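Local coordinates for protein 6-carboxyhexanoate--CoA ligase (Aquifex aeolicus, PDB 5TV5) that is an enzyme of the BioW family of CoA ligases, an alpha/beta protein modelled as a single chain with antiparallel, parallel and mixed beta sheets, at residues Y187-V192 against R201-K206; S5-A10 against N47-K52; K82-E87 against A177-S182. All coordinates share one frame; numbering follows the deposited sequence.

Contact 1: Y187-V192 against R201-K206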
ATOM      1  N   TYR A 187      10.447   4.693 -10.157  1.00 43.51           N
ATOM      2  CA  TYR A 187      10.648   4.266  -8.776  1.00 39.18           C
ATOM      3  C   TYR A 187      10.852   2.753  -8.769  1.00 40.67           C
ATOM      4  O   TYR A 187      10.066   2.012  -9.369  1.00 47.38           O
ATOM      5  CB  TYR A 187       9.462   4.667  -7.888  1.00 32.78           C
ATOM      6  CG  TYR A 187       9.802   4.892  -6.412  1.00 31.74           C
ATOM      7  CD1 TYR A 187      10.127   6.158  -5.932  1.00 26.77           C
ATOM      8  CD2 TYR A 187       9.790   3.838  -5.498  1.00 30.16           C
ATOM      9  CE1 TYR A 187      10.430   6.369  -4.573  1.00 30.93           C
ATOM     10  CE2 TYR A 187      10.093   4.036  -4.135  1.00 26.40           C
ATOM     11  CZ  TYR A 187      10.414   5.301  -3.676  1.00 31.53           C
ATOM     12  OH  TYR A 187      10.729   5.515  -2.333  1.00 24.96           O
ATOM     13  N   VAL A 188      11.926   2.299  -8.125  1.00 31.73           N
ATOM     14  CA  VAL A 188      12.314   0.896  -8.128  1.00 34.10           C
ATOM     15  C   VAL A 188      12.511   0.345  -6.723  1.00 36.69           C
ATOM     16  O   VAL A 188      12.836  -0.840  -6.569  1.00 34.90           O
ATOM     17  CB  VAL A 188      13.579   0.671  -8.981  1.00 39.88           C
ATOM     18  CG1 VAL A 188      13.281   0.989 -10.439  1.00 36.44           C
ATOM     19  CG2 VAL A 188      14.770   1.495  -8.439  1.00 32.01           C
ATOM     20  N   THR A 189      12.302   1.164  -5.697  1.00 33.07           N
ATOM     21  CA  THR A 189      12.325   0.719  -4.313  1.00 34.50           C
ATOM     22  C   THR A 189      10.937   0.241  -3.889  1.00 33.01           C
ATOM     23  O   THR A 189       9.932   0.926  -4.122  1.00 30.68           O
ATOM     24  CB  THR A 189      12.812   1.858  -3.417  1.00 31.78           C
ATOM     25  OG1 THR A 189      14.142   2.218  -3.815  1.00 37.12           O
ATOM     26  CG2 THR A 189      12.803   1.477  -1.939  1.00 29.99           C
ATOM     27  N   GLY A 190      10.883  -0.944  -3.285  1.00 33.90           N
ATOM     28  CA  GLY A 190       9.646  -1.489  -2.753  1.00 30.10           C
ATOM     29  C   GLY A 190       9.876  -2.136  -1.404  1.00 30.70           C
ATOM     30  O   GLY A 190      10.909  -1.882  -0.774  1.00 29.49           O
ATOM     31  N   TYR A 191       8.949  -2.976  -0.942  1.00 27.63           N
ATOM     32  CA  TYR A 191       9.112  -3.556   0.380  1.00 27.17           C
ATOM     33  C   TYR A 191       8.404  -4.906   0.500  1.00 29.73           C
ATOM     34  O   TYR A 191       7.604  -5.320  -0.346  1.00 30.63           O
ATOM     35  CB  TYR A 191       8.596  -2.594   1.468  1.00 28.53           C
ATOM     36  CG  TYR A 191       7.113  -2.294   1.354  1.00 30.85           C
ATOM     37  CD1 TYR A 191       6.159  -3.157   1.902  1.00 29.93           C
ATOM     38  CD2 TYR A 191       6.666  -1.149   0.700  1.00 29.29           C
ATOM     39  CE1 TYR A 191       4.794  -2.891   1.775  1.00 31.32           C
ATOM     40  CE2 TYR A 191       5.315  -0.865   0.582  1.00 30.58           C
ATOM     41  CZ  TYR A 191       4.380  -1.742   1.116  1.00 31.73           C
ATOM     42  OH  TYR A 191       3.045  -1.463   0.995  1.00 27.16           O
ATOM     43  N   VAL A 192       8.726  -5.591   1.580  1.00 29.11           N
ATOM     44  CA  VAL A 192       7.867  -6.600   2.162  1.00 29.58           C
ATOM     45  C   VAL A 192       7.678  -6.195   3.616  1.00 30.12           C
ATOM     46  O   VAL A 192       8.608  -5.690   4.252  1.00 28.13           O
ATOM     47  CB  VAL A 192       8.453  -8.024   2.025  1.00 28.56           C
ATOM     48  CG1 VAL A 192       8.526  -8.417   0.549  1.00 27.51           C
ATOM     49  CG2 VAL A 192       9.833  -8.118   2.669  1.00 27.21           C
ATOM     50  N   ARG A 201      12.524  -2.283   3.298  1.00 30.64           N
ATOM     51  CA  ARG A 201      12.770  -1.595   2.036  1.00 29.52           C
ATOM     52  C   ARG A 201      13.838  -2.325   1.236  1.00 30.84           C
ATOM     53  O   ARG A 201      14.898  -2.676   1.767  1.00 30.13           O
ATOM     54  CB  ARG A 201      13.190  -0.162   2.304  1.00 32.88           C
ATOM     55  CG  ARG A 201      12.363   0.475   3.410  1.00 35.06           C
ATOM     56  CD  ARG A 201      12.633   1.964   3.527  1.00 32.14           C
ATOM     57  NE  ARG A 201      12.382   2.655   2.263  1.00 27.48           N
ATOM     58  CZ  ARG A 201      13.339   3.176   1.501  1.00 30.49           C
ATOM     59  NH1 ARG A 201      14.606   3.071   1.887  1.00 26.85           N
ATOM     60  NH2 ARG A 201      13.028   3.798   0.363  1.00 32.25           N
ATOM     61  N   ILE A 202      13.545  -2.560  -0.042  1.00 31.36           N
ATOM     62  CA  ILE A 202      14.383  -3.353  -0.934  1.00 32.93           C
ATOM     63  C   ILE A 202      14.515  -2.612  -2.261  1.00 36.32           C
ATOM     64  O   ILE A 202      13.505  -2.252  -2.881  1.00 33.94           O
ATOM     65  CB  ILE A 202      13.803  -4.767  -1.152  1.00 36.06           C
ATOM     66  CG1 ILE A 202      13.657  -5.510   0.185  1.00 35.60           C
ATOM     67  CG2 ILE A 202      14.687  -5.568  -2.059  1.00 36.27           C
ATOM     68  CD1 ILE A 202      12.998  -6.868   0.081  1.00 26.35           C
ATOM     69  N   THR A 203      15.757  -2.374  -2.692  1.00 44.40           N
ATOM     70  CA  THR A 203      15.998  -1.648  -3.947  1.00 42.36           C
ATOM     71  C   THR A 203      16.637  -2.573  -4.973  1.00 40.23           C
ATOM     72  O   THR A 203      17.319  -3.515  -4.575  1.00 36.07           O
ATOM     73  CB  THR A 203      16.864  -0.418  -3.741  1.00 43.01           C
ATOM     74  OG1 THR A 203      16.649   0.094  -2.419  1.00 42.66           O
ATOM     75  CG2 THR A 203      16.477   0.642  -4.781  1.00 39.49           C
ATOM     76  N   PRO A 204      16.589  -2.166  -6.263  1.00 44.18           N
ATOM     77  CA  PRO A 204      15.946  -2.664  -7.493  1.00 40.93           C
ATOM     78  C   PRO A 204      15.017  -3.839  -7.308  1.00 40.56           C
ATOM     79  O   PRO A 204      15.506  -4.951  -7.407  1.00 40.01           O
ATOM     80  CB  PRO A 204      17.129  -3.082  -8.384  1.00 40.59           C
ATOM     81  CG  PRO A 204      18.294  -3.157  -7.474  1.00 42.03           C
ATOM     82  CD  PRO A 204      18.023  -1.987  -6.546  1.00 49.66           C
ATOM     83  N   LEU A 205      13.726  -3.610  -7.045  1.00 39.41           N
ATOM     84  CA  LEU A 205      12.739  -4.676  -7.160  1.00 39.57           C
ATOM     85  C   LEU A 205      12.197  -4.817  -8.573  1.00 38.89           C
ATOM     86  O   LEU A 205      11.487  -5.792  -8.859  1.00 34.80           O
ATOM     87  CB  LEU A 205      11.590  -4.456  -6.179  1.00 38.80           C
ATOM     88  CG  LEU A 205      11.912  -5.113  -4.847  1.00 37.42           C
ATOM     89  CD1 LEU A 205      10.796  -4.873  -3.834  1.00 33.17           C
ATOM     90  CD2 LEU A 205      12.182  -6.612  -5.086  1.00 32.86           C
ATOM     91  N   LYS A 206      12.516  -3.863  -9.443  1.00 37.36           N
ATOM     92  CA  LYS A 206      12.341  -3.988 -10.879  1.00 37.89           C
ATOM     93  C   LYS A 206      13.401  -3.130 -11.549  1.00 42.15           C
ATOM     94  O   LYS A 206      14.240  -2.503 -10.891  1.00 39.97           O
ATOM     95  CB  LYS A 206      10.939  -3.563 -11.319  1.00 38.07           C
ATOM     96  CG  LYS A 206      10.586  -2.183 -10.846  1.00 40.49           C
ATOM     97  CD  LYS A 206       9.354  -1.642 -11.520  1.00 44.15           C
ATOM     98  CE  LYS A 206       9.046  -0.278 -10.950  1.00 40.30           C
ATOM     99  NZ  LYS A 206       8.056   0.447 -11.772  1.00 40.24           N
TER

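Contact 2: S5-A10 against N47-K52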
ATOM      1  N   SER A   5     -13.177  12.232   6.855  1.00 27.11           N
ATOM      2  CA  SER A   5     -12.393  11.561   5.836  1.00 21.67           C
ATOM      3  C   SER A   5     -12.509  12.363   4.549  1.00 27.76           C
ATOM      4  O   SER A   5     -13.618  12.581   4.046  1.00 27.31           O
ATOM      5  CB  SER A   5     -12.886  10.133   5.639  1.00 22.96           C
ATOM      6  OG  SER A   5     -12.923   9.786   4.266  1.00 24.33           O
ATOM      7  N   VAL A   6     -11.377  12.835   4.037  1.00 28.17           N
ATOM      8  CA  VAL A   6     -11.337  13.526   2.758  1.00 22.75           C
ATOM      9  C   VAL A   6     -10.623  12.612   1.783  1.00 23.78           C
ATOM     10  O   VAL A   6      -9.427  12.336   1.935  1.00 24.48           O
ATOM     11  CB  VAL A   6     -10.637  14.885   2.847  1.00 26.41           C
ATOM     12  CG1 VAL A   6     -10.804  15.645   1.507  1.00 24.23           C
ATOM     13  CG2 VAL A   6     -11.180  15.668   4.021  1.00 23.19           C
ATOM     14  N   ARG A   7     -11.351  12.158   0.776  1.00 20.43           N
ATOM     15  CA  ARG A   7     -10.816  11.291  -0.252  1.00 22.81           C
ATOM     16  C   ARG A   7     -10.929  12.004  -1.588  1.00 25.01           C
ATOM     17  O   ARG A   7     -11.961  12.615  -1.887  1.00 23.55           O
ATOM     18  CB  ARG A   7     -11.581   9.948  -0.300  1.00 21.84           C
ATOM     19  CG  ARG A   7     -11.371   9.068   0.906  1.00 19.42           C
ATOM     20  CD  ARG A   7     -12.472   8.051   1.035  1.00 26.23           C
ATOM     21  NE  ARG A   7     -12.562   7.139  -0.109  1.00 33.77           N
ATOM     22  CZ  ARG A   7     -13.654   6.433  -0.426  1.00 39.88           C
ATOM     23  NH1 ARG A   7     -14.767   6.540   0.298  1.00 33.68           N
ATOM     24  NH2 ARG A   7     -13.637   5.625  -1.482  1.00 43.59           N
ATOM     25  N   MET A   8      -9.873  11.934  -2.400  1.00 22.65           N
ATOM     26  CA  MET A   8      -9.978  12.469  -3.745  1.00 20.07           C
ATOM     27  C   MET A   8      -9.322  11.517  -4.726  1.00 19.92           C
ATOM     28  O   MET A   8      -8.356  10.826  -4.400  1.00 19.38           O
ATOM     29  CB  MET A   8      -9.375  13.886  -3.857  1.00 21.26           C
ATOM     30  CG  MET A   8      -7.945  13.948  -4.319  1.00 19.90           C
ATOM     31  SD  MET A   8      -7.654  13.918  -6.096  1.00 17.46           S
ATOM     32  CE  MET A   8      -5.854  13.947  -6.012  1.00 19.42           C
ATOM     33  N   ARG A   9      -9.889  11.491  -5.933  1.00 20.24           N
ATOM     34  CA  ARG A   9      -9.413  10.723  -7.073  1.00 20.89           C
ATOM     35  C   ARG A   9      -9.476  11.648  -8.273  1.00 23.63           C
ATOM     36  O   ARG A   9     -10.281  12.583  -8.298  1.00 22.67           O
ATOM     37  CB  ARG A   9     -10.258   9.446  -7.325  1.00 19.81           C
ATOM     38  CG  ARG A   9     -11.744   9.700  -7.592  1.00 25.74           C
ATOM     39  CD  ARG A   9     -12.594   8.392  -7.685  1.00 32.63           C
ATOM     40  NE  ARG A   9     -14.027   8.703  -7.741  1.00 26.95           N
ATOM     41  CZ  ARG A   9     -14.705   8.855  -8.872  1.00 24.93           C
ATOM     42  NH1 ARG A   9     -14.092   8.697 -10.045  1.00 27.29           N
ATOM     43  NH2 ARG A   9     -15.988   9.167  -8.832  1.00 20.19           N
ATOM     44  N   ALA A  10      -8.606  11.407  -9.252  1.00 24.04           N
ATOM     45  CA  ALA A  10      -8.536  12.306 -10.394  1.00 26.76           C
ATOM     46  C   ALA A  10      -8.102  11.527 -11.626  1.00 29.73           C
ATOM     47  O   ALA A  10      -7.367  10.547 -11.520  1.00 33.15           O
ATOM     48  CB  ALA A  10      -7.594  13.479 -10.111  1.00 22.75           C
ATOM     49  N   ASN A  47     -12.822  13.996  -8.273  1.00 24.52           N
ATOM     50  CA  ASN A  47     -13.891  13.905  -7.300  1.00 20.77           C
ATOM     51  C   ASN A  47     -13.257  13.959  -5.926  1.00 20.92           C
ATOM     52  O   ASN A  47     -12.169  13.408  -5.710  1.00 18.67           O
ATOM     53  CB  ASN A  47     -14.723  12.618  -7.479  1.00 20.97           C
ATOM     54  CG  ASN A  47     -16.132  12.766  -6.942  1.00 23.53           C
ATOM     55  OD1 ASN A  47     -16.400  12.460  -5.782  1.00 20.93           O
ATOM     56  ND2 ASN A  47     -17.037  13.267  -7.783  1.00 27.22           N
ATOM     57  N   VAL A  48     -13.914  14.680  -5.022  1.00 20.97           N
ATOM     58  CA  VAL A  48     -13.463  14.854  -3.648  1.00 20.06           C
ATOM     59  C   VAL A  48     -14.654  14.556  -2.752  1.00 22.42           C
ATOM     60  O   VAL A  48     -15.640  15.302  -2.746  1.00 24.90           O
ATOM     61  CB  VAL A  48     -12.906  16.260  -3.395  1.00 20.20           C
ATOM     62  CG1 VAL A  48     -12.576  16.438  -1.951  1.00 17.08           C
ATOM     63  CG2 VAL A  48     -11.672  16.497  -4.267  1.00 14.03           C
ATOM     64  N   LYS A  49     -14.589  13.449  -2.029  1.00 24.10           N
ATOM     65  CA  LYS A  49     -15.645  13.045  -1.122  1.00 22.63           C
ATOM     66  C   LYS A  49     -15.213  13.338   0.311  1.00 24.99           C
ATOM     67  O   LYS A  49     -14.196  12.814   0.774  1.00 24.75           O
ATOM     68  CB  LYS A  49     -15.948  11.565  -1.326  1.00 28.47           C
ATOM     69  CG  LYS A  49     -17.216  11.061  -0.697  1.00 28.75           C
ATOM     70  CD  LYS A  49     -17.347   9.551  -0.943  1.00 41.07           C
ATOM     71  CE  LYS A  49     -17.597   9.225  -2.426  1.00 42.74           C
ATOM     72  NZ  LYS A  49     -17.508   7.753  -2.731  1.00 39.16           N
ATOM     73  N   VAL A  50     -15.980  14.178   1.001  1.00 25.07           N
ATOM     74  CA  VAL A  50     -15.771  14.483   2.412  1.00 25.60           C
ATOM     75  C   VAL A  50     -16.804  13.744   3.257  1.00 27.86           C
ATOM     76  O   VAL A  50     -18.012  13.820   2.992  1.00 26.18           O
ATOM     77  CB  VAL A  50     -15.847  15.992   2.670  1.00 25.19           C
ATOM     78  CG1 VAL A  50     -15.703  16.285   4.177  1.00 24.41           C
ATOM     79  CG2 VAL A  50     -14.769  16.677   1.860  1.00 23.68           C
ATOM     80  N   GLU A  51     -16.337  13.066   4.302  1.00 27.67           N
ATOM     81  CA  GLU A  51     -17.202  12.189   5.071  1.00 28.21           C
ATOM     82  C   GLU A  51     -16.935  12.339   6.556  1.00 29.47           C
ATOM     83  O   GLU A  51     -15.786  12.264   6.990  1.00 33.62           O
ATOM     84  CB  GLU A  51     -17.007  10.732   4.646  1.00 26.77           C
ATOM     85  CG  GLU A  51     -18.035  10.266   3.607  1.00 37.15           C
ATOM     86  CD  GLU A  51     -17.910   8.784   3.278  1.00 46.47           C
ATOM     87  OE1 GLU A  51     -16.824   8.375   2.779  1.00 42.01           O
ATOM     88  OE2 GLU A  51     -18.897   8.042   3.525  1.00 43.97           O
ATOM     89  N   LYS A  52     -18.001  12.522   7.327  1.00 30.06           N
ATOM     90  CA  LYS A  52     -17.901  12.523   8.780  1.00 30.83           C
ATOM     91  C   LYS A  52     -17.644  11.104   9.281  1.00 26.80           C
ATOM     92  O   LYS A  52     -18.391  10.179   8.968  1.00 31.18           O
ATOM     93  CB  LYS A  52     -19.178  13.094   9.389  1.00 36.30           C
ATOM     94  CG  LYS A  52     -19.081  13.515  10.846  1.00 34.43           C
ATOM     95  CD  LYS A  52     -20.274  14.386  11.189  1.00 38.88           C
ATOM     96  CE  LYS A  52     -19.929  15.446  12.228  1.00 45.80           C
ATOM     97  NZ  LYS A  52     -20.793  16.651  12.035  1.00 41.80           N
TER
HETATM   98  O   HOH W   1     -14.433  10.401   2.271  1.00 27.00           O

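Contact 3: K82-E87 against A177-S182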
ATOM      1  N   LYS A  82      12.929 -14.513   0.495  1.00 33.30           N
ATOM      2  CA  LYS A  82      13.505 -14.986   1.753  1.00 35.65           C
ATOM      3  C   LYS A  82      12.818 -14.357   2.965  1.00 35.30           C
ATOM      4  O   LYS A  82      12.583 -15.033   3.979  1.00 38.96           O
ATOM      5  CB  LYS A  82      15.010 -14.698   1.780  1.00 35.07           C
ATOM      6  CG  LYS A  82      15.625 -14.945   3.133  1.00 34.85           C
ATOM      7  CD  LYS A  82      17.057 -14.497   3.188  1.00 34.20           C
ATOM      8  CE  LYS A  82      17.629 -14.781   4.571  1.00 33.86           C
ATOM      9  NZ  LYS A  82      19.065 -14.459   4.696  1.00 26.50           N
ATOM     10  N   LYS A  83      12.489 -13.064   2.880  1.00 31.81           N
ATOM     11  CA  LYS A  83      11.927 -12.350   4.022  1.00 33.69           C
ATOM     12  C   LYS A  83      10.470 -12.735   4.258  1.00 35.62           C
ATOM     13  O   LYS A  83      10.045 -12.907   5.408  1.00 34.83           O
ATOM     14  CB  LYS A  83      12.065 -10.842   3.803  1.00 35.09           C
ATOM     15  CG  LYS A  83      13.509 -10.373   3.721  1.00 29.37           C
ATOM     16  CD  LYS A  83      14.274 -10.720   4.994  1.00 29.50           C
ATOM     17  CE  LYS A  83      13.771  -9.920   6.180  1.00 30.14           C
ATOM     18  NZ  LYS A  83      14.464 -10.308   7.435  1.00 26.21           N
ATOM     19  N   LEU A  84       9.699 -12.876   3.178  1.00 36.49           N
ATOM     20  CA  LEU A  84       8.358 -13.443   3.287  1.00 33.16           C
ATOM     21  C   LEU A  84       8.388 -14.840   3.893  1.00 34.26           C
ATOM     22  O   LEU A  84       7.461 -15.222   4.610  1.00 36.73           O
ATOM     23  CB  LEU A  84       7.695 -13.473   1.908  1.00 32.07           C
ATOM     24  CG  LEU A  84       7.401 -12.122   1.264  1.00 34.18           C
ATOM     25  CD1 LEU A  84       7.121 -12.264  -0.240  1.00 30.93           C
ATOM     26  CD2 LEU A  84       6.264 -11.408   1.991  1.00 28.10           C
ATOM     27  N   THR A  85       9.439 -15.614   3.612  1.00 38.33           N
ATOM     28  CA  THR A  85       9.581 -16.931   4.219  1.00 34.93           C
ATOM     29  C   THR A  85       9.681 -16.825   5.738  1.00 35.45           C
ATOM     30  O   THR A  85       9.194 -17.705   6.453  1.00 36.68           O
ATOM     31  CB  THR A  85      10.801 -17.648   3.614  1.00 34.93           C
ATOM     32  OG1 THR A  85      10.458 -18.187   2.335  1.00 34.86           O
ATOM     33  CG2 THR A  85      11.310 -18.766   4.500  1.00 45.85           C
ATOM     34  N   GLN A  86      10.253 -15.733   6.252  1.00 37.08           N
ATOM     35  CA  GLN A  86      10.422 -15.562   7.693  1.00 38.78           C
ATOM     36  C   GLN A  86       9.146 -15.133   8.392  1.00 38.13           C
ATOM     37  O   GLN A  86       9.172 -14.922   9.608  1.00 35.83           O
ATOM     38  CB  GLN A  86      11.527 -14.546   7.980  1.00 35.15           C
ATOM     39  CG  GLN A  86      12.839 -14.977   7.382  1.00 35.55           C
ATOM     40  CD  GLN A  86      13.951 -13.975   7.581  1.00 36.40           C
ATOM     41  OE1 GLN A  86      13.743 -12.866   8.070  1.00 36.75           O
ATOM     42  NE2 GLN A  86      15.152 -14.374   7.213  1.00 37.34           N
ATOM     43  N   GLU A  87       8.048 -14.971   7.651  1.00 38.49           N
ATOM     44  CA  GLU A  87       6.744 -14.750   8.253  1.00 33.29           C
ATOM     45  C   GLU A  87       5.914 -16.015   8.280  1.00 35.88           C
ATOM     46  O   GLU A  87       4.873 -16.041   8.943  1.00 37.96           O
ATOM     47  CB  GLU A  87       5.976 -13.652   7.507  1.00 31.36           C
ATOM     48  CG  GLU A  87       6.507 -12.243   7.724  1.00 32.54           C
ATOM     49  CD  GLU A  87       6.118 -11.677   9.070  1.00 32.77           C
ATOM     50  OE1 GLU A  87       5.173 -12.203   9.676  1.00 35.68           O
ATOM     51  OE2 GLU A  87       6.746 -10.707   9.526  1.00 31.85           O
ATOM     52  N   ALA A 177       1.441 -10.691   5.823  1.00 23.81           N
ATOM     53  CA  ALA A 177       2.629 -10.090   5.232  1.00 26.68           C
ATOM     54  C   ALA A 177       2.274  -9.508   3.867  1.00 28.04           C
ATOM     55  O   ALA A 177       1.311  -9.937   3.219  1.00 26.76           O
ATOM     56  CB  ALA A 177       3.756 -11.116   5.114  1.00 27.23           C
ATOM     57  N   GLU A 178       3.075  -8.529   3.428  1.00 26.74           N
ATOM     58  CA  GLU A 178       2.812  -7.803   2.186  1.00 26.83           C
ATOM     59  C   GLU A 178       4.037  -7.803   1.274  1.00 25.03           C
ATOM     60  O   GLU A 178       5.180  -7.806   1.735  1.00 25.18           O
ATOM     61  CB  GLU A 178       2.367  -6.343   2.477  1.00 28.88           C
ATOM     62  CG  GLU A 178       2.061  -5.498   1.227  1.00 26.93           C
ATOM     63  CD  GLU A 178       1.425  -4.141   1.541  1.00 26.23           C
ATOM     64  OE1 GLU A 178       1.076  -3.877   2.715  1.00 20.36           O
ATOM     65  OE2 GLU A 178       1.254  -3.354   0.580  1.00 27.88           O
ATOM     66  N   LEU A 179       3.772  -7.815  -0.032  1.00 23.24           N
ATOM     67  CA  LEU A 179       4.763  -7.668  -1.092  1.00 24.54           C
ATOM     68  C   LEU A 179       4.326  -6.492  -1.949  1.00 27.32           C
ATOM     69  O   LEU A 179       3.251  -6.547  -2.558  1.00 27.22           O
ATOM     70  CB  LEU A 179       4.847  -8.929  -1.960  1.00 25.12           C
ATOM     71  CG  LEU A 179       6.090  -9.306  -2.779  1.00 28.84           C
ATOM     72  CD1 LEU A 179       5.701  -9.868  -4.144  1.00 26.51           C
ATOM     73  CD2 LEU A 179       7.125  -8.175  -2.888  1.00 23.68           C
ATOM     74  N   CYS A 180       5.153  -5.441  -2.009  1.00 28.41           N
ATOM     75  CA  CYS A 180       4.790  -4.221  -2.734  1.00 32.61           C
ATOM     76  C   CYS A 180       5.990  -3.593  -3.435  1.00 31.90           C
ATOM     77  O   CYS A 180       7.064  -3.464  -2.838  1.00 30.88           O
ATOM     78  CB  CYS A 180       4.164  -3.183  -1.788  1.00 31.29           C
ATOM     79  SG  CYS A 180       3.908  -1.542  -2.541  1.00 31.34           S
ATOM     80  N   TRP A 181       5.798  -3.205  -4.702  1.00 31.13           N
ATOM     81  CA  TRP A 181       6.649  -2.223  -5.366  1.00 33.93           C
ATOM     82  C   TRP A 181       5.822  -1.353  -6.311  1.00 34.81           C
ATOM     83  O   TRP A 181       4.802  -1.784  -6.857  1.00 31.21           O
ATOM     84  CB  TRP A 181       7.822  -2.862  -6.126  1.00 34.78           C
ATOM     85  CG  TRP A 181       7.488  -3.772  -7.269  1.00 34.21           C
ATOM     86  CD1 TRP A 181       7.049  -3.416  -8.510  1.00 33.40           C
ATOM     87  CD2 TRP A 181       7.644  -5.197  -7.292  1.00 35.03           C
ATOM     88  NE1 TRP A 181       6.899  -4.539  -9.299  1.00 34.94           N
ATOM     89  CE2 TRP A 181       7.262  -5.641  -8.571  1.00 31.45           C
ATOM     90  CE3 TRP A 181       8.062  -6.140  -6.348  1.00 32.66           C
ATOM     91  CZ2 TRP A 181       7.285  -6.985  -8.925  1.00 34.81           C
ATOM     92  CZ3 TRP A 181       8.086  -7.471  -6.705  1.00 27.01           C
ATOM     93  CH2 TRP A 181       7.702  -7.880  -7.979  1.00 32.77           C
ATOM     94  N   SER A 182       6.284  -0.113  -6.490  1.00 36.49           N
ATOM     95  CA  SER A 182       5.554   0.898  -7.254  1.00 37.17           C
ATOM     96  C   SER A 182       5.351   0.453  -8.699  1.00 34.91           C
ATOM     97  O   SER A 182       6.103  -0.363  -9.237  1.00 37.13           O
ATOM     98  CB  SER A 182       6.317   2.233  -7.214  1.00 38.35           C
ATOM     99  OG  SER A 182       5.550   3.334  -7.670  1.00 32.62           O
TER

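Contact 1: Y187-V192 against R201-K206
Gly190 and Ile202 form the antiparallel hydrogen-bonded pair of a beta hairpin, their CA atoms 5.4 Å apart, although the axes of strands 190-192 and 201-203 run at 135° and are thus well splayed. Ile202 N donates to Gly190 O at 2.8 Å, and Gly190 N returns a bond to Ile202 O. Past the strand end, Leu205 N reaches Val188 O at 2.9 Å in a nearly straight bond, which keeps the two chains tied after Pro204. Leu205 then lays CD1 3.7 Å from Gly190 CA, against backbone that carries no side chain.

On the side of Thr189, a methyl meets a flat charged group. With CG2 anti to the backbone N, Thr189 holds this methyl over one face of the Arg201 guanidinium, 3.3 Å from NH2. The arginine chain bends at chi3 (57°), turning its head back across the threonine. Tyr187 OH lies at the guanidinium edge, its ring 71° from that plane; the hydroxyl is hydrogen-bonded to Thr157. Farther along, Val188 CG1 rests 3.6 Å from Lys206 O, while the extended Lys206 chain carries NZ to Asp184 O and Asp210 O.

The chemistry is therefore divided: backbone amides join the two segments, apolar carbons fill in beside them, and the polar side-chain ends fasten the hairpin to neighbouring parts of the chain.

Contact 2: S5-A10 against N47-K52
Lys49 O is gripped from two directions across the strand pair: Arg7 N donates to it at 2.9 Å in an almost straight bond, and a water is hydrogen-bonded to it at 2.8 Å, probably as donor. The same water lies 2.6 Å from Ser5 OG in a hydrogen bond, so it links the serine side chain to the opposite backbone; Ser5 OG also has a weak bond to Glu21 on strand 15-24. Strand 4-12 is the middle strand and 45-52 an outer strand of a three-stranded antiparallel sheet. Reciprocal N-H to O bonds join Ser5-Glu51, Arg7-Lys49 and Arg9-Asn47, and the CA-H groups of Val6, Met8, Val48 and Val50 point at carbonyls of these hydrogen-bonded residues.

The two faces differ sharply. On the face of Ser5, Arg7 and Arg9, a bend at chi3 (61°) swings the Arg7 guanidinium toward Glu51, whose OE1 meets it at the edge, near its plane. The planes are 39° apart, and NH1 to OE1 is 3.7 Å, a long salt bridge. Arg7 NH1 also approaches the like charge of Lys49 NZ, at 4.3 Å. Arg9 runs extended beside Asn47, one guanidinium face over Asn47 CB, with NH2 3.9 Å from that carbon and the amide plane turned by just 18°. On the other face, Val6 CG1 touches Val48 CG1 at 4.0 Å and also meets Val50 CG2, while Met8 CB presses on Val48 CG2 at 3.5 Å. Helix 29-38 covers Val6 and Met8 through Val33 and Leu36.

Apolar branches thus seat the helix, while on the polar face a short water bridge lies beside a long, and therefore probably weak, Arg7-Glu51 pairing that probably offsets part of the arginine's charge.

Contact 3: K82-E87 against A177-S182
Leu84 pins the end of helix 73-85 to strand 177-181, an example of alpha/beta packing in which a helix lies against one face of a mixed sheet. With CD1 turned anti to CA across the CB-CG bond (chi2 164°), the two methyls part to serve different neighbours. CD1 touches Leu179 CG at 4.0 Å, the two leucine side chains crossing at about a right angle, whereas CD2 settles 3.8 Å from the backbone Glu178 O and also touches Ala177 CB. Ala94 of helix 91-103 and Phe218 of strand 214-219 help enclose the leucine.

Glu87 makes the looser part of the contact. Its aliphatic CG lies 4.0 Å from Ala177 CB, but the chain bends at chi2 (-76°), and OE2 accepts bonds from Glu196 N and Ile197 N in the turn between strands 190-194 and 198-203.

The exposed side of the segment differs again: Lys82, Thr85 and Gln86 look to solvent, and no hydrogen bond crosses to the strand. A local bond joins Lys83 NZ to Gln86 OE1 at 2.7 Å.

Overall arrangement
Contacts 1 and 3 belong to the same mixed sheet, where strands 177-181 and 190-194 are neighbours; their centres are 11 Å apart, and Tyr191 OH meets Glu178 OE2 where they join. Contact 2 stands apart in a separate antiparallel sheet on the opposite side of the chain's centre, about 29 Å from contact 1 and 31 Å from contact 3, measured between centres. Chemistry follows place. Contact 3 is buried and is made by aliphatic carbons, with no hydrogen bond across it, a helix resting on a strand. Contacts 1 and 2 are partly buried strand pairings built on backbone bonds, but contact 2 adds a bridging water and a salt bridge between its strands on one face.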